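Side-chain contact in nicotinate phosphoribosyltransferase (Vibrio cholerae, PDB 4HL7), which probably catalyses the ATP-dependent synthesis of nicotinate beta-D-ribonucleotide from nicotinate and 5-phospho-alpha-D-ribose 1-diphosphate, a step in NAD(+) biosynthesis: residues A[412-416]-A[417-421]. Residues are numbered along the deposited sequence; the frame is centred on the assembly and turned at random.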
# COMPACT_ATOMS: atom_id res chain seq x y z
N ILE A 412 22.95 7.03 9.61
CA ILE A 412 22.91 6.26 8.35
C ILE A 412 24.04 6.80 7.47
O ILE A 412 24.24 8.03 7.37
CB ILE A 412 21.54 6.34 7.67
CG1 ILE A 412 20.43 5.64 8.52
CG2 ILE A 412 21.63 5.77 6.24
CD1 ILE A 412 19.02 6.04 8.17
N GLU A 413 24.84 5.89 6.89
CA GLU A 413 26.01 6.28 6.11
C GLU A 413 25.55 7.13 4.92
O GLU A 413 24.49 6.86 4.30
CB GLU A 413 26.77 5.04 5.60
N LEU A 414 26.27 8.20 4.73
CA LEU A 414 25.97 9.24 3.74
C LEU A 414 27.11 9.19 2.70
O LEU A 414 28.26 9.26 3.06
CB LEU A 414 25.98 10.58 4.50
CG LEU A 414 25.89 11.86 3.69
CD1 LEU A 414 24.61 11.82 2.88
CD2 LEU A 414 25.91 13.07 4.61
N ASP A 415 26.79 9.07 1.42
CA ASP A 415 27.80 9.17 0.39
C ASP A 415 28.02 10.64 -0.01
O ASP A 415 27.18 11.21 -0.68
CB ASP A 415 27.34 8.36 -0.82
CG ASP A 415 28.32 8.42 -1.98
OD1 ASP A 415 29.30 9.16 -1.99
OD2 ASP A 415 28.13 7.64 -2.91
N VAL A 416 29.11 11.24 0.44
CA VAL A 416 29.32 12.71 0.25
C VAL A 416 29.54 13.07 -1.22
O VAL A 416 29.04 14.10 -1.72
CB VAL A 416 30.43 13.27 1.17
CG1 VAL A 416 30.74 14.75 0.89
CG2 VAL A 416 29.98 13.12 2.62
N ASP A 417 30.27 12.22 -1.93
CA ASP A 417 30.49 12.50 -3.34
C ASP A 417 29.18 12.52 -4.12
O ASP A 417 29.02 13.37 -4.98
CB ASP A 417 31.49 11.53 -3.95
CG ASP A 417 32.89 11.75 -3.42
OD1 ASP A 417 33.49 12.81 -3.69
OD2 ASP A 417 33.42 10.85 -2.74
N ALA A 418 28.30 11.57 -3.86
CA ALA A 418 26.98 11.52 -4.51
C ALA A 418 26.16 12.75 -4.13
O ALA A 418 25.47 13.35 -4.97
CB ALA A 418 26.20 10.25 -4.11
N LEU A 419 26.19 13.11 -2.83
CA LEU A 419 25.48 14.33 -2.38
C LEU A 419 26.00 15.58 -3.12
O LEU A 419 25.20 16.41 -3.53
CB LEU A 419 25.62 14.52 -0.84
CG LEU A 419 25.13 15.85 -0.29
CD1 LEU A 419 23.62 15.96 -0.52
CD2 LEU A 419 25.45 16.00 1.23
N ILE A 420 27.31 15.73 -3.29
CA ILE A 420 27.85 16.90 -3.97
C ILE A 420 27.32 16.94 -5.40
O ILE A 420 26.96 18.00 -5.91
CB ILE A 420 29.40 16.93 -3.89
CG1 ILE A 420 29.80 17.18 -2.44
CG2 ILE A 420 30.03 17.89 -4.91
CD1 ILE A 420 31.28 17.08 -2.14
N GLN A 421 27.24 15.77 -6.05
CA GLN A 421 26.71 15.76 -7.42
C GLN A 421 25.23 16.16 -7.44
O GLN A 421 24.82 16.88 -8.37
CB GLN A 421 26.90 14.40 -8.12
CG GLN A 421 28.32 14.18 -8.57
CD GLN A 421 28.41 13.03 -9.55
OE1 GLN A 421 28.36 11.89 -9.16
NE2 GLN A 421 28.50 13.35 -10.86
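D415 and A418 meet at the start of the C-terminal helix 416-427, where D415 is the N-cap. OD1 of D415 accepts a weak but nearly straight hydrogen bond from A418 N (3.2 Å, 170° at the hydrogen). With CG trans to its own backbone N (chi1 179°), the D415 carboxylate reaches the helix start. Its other oxygen, OD2, lies 3.5 Å from the A418 methyl, CB. The cap thus takes up an amide of the first helical turn, and the helix N-terminus probably steadies the negative charge of D415. D417 puts a second carboxylate close by, with its OD2 4.5 Å from D415 OD1.

L419 N donates to D415 O at 3.0 Å. I420 N donates to V416 O at 2.8 Å, and I420 CG1 packs against that same oxygen at 3.3 Å. V416 CG1 meets I420 CD1 at 3.9 Å, one turn on; both residues are exposed. L414, just before the cap, and L419 both touch A404, which joins this surface turn to helix 400-409. Between the two leucines the contact is a loose one of methyls, with L414 CD2 4.5 Å from L419 CD2.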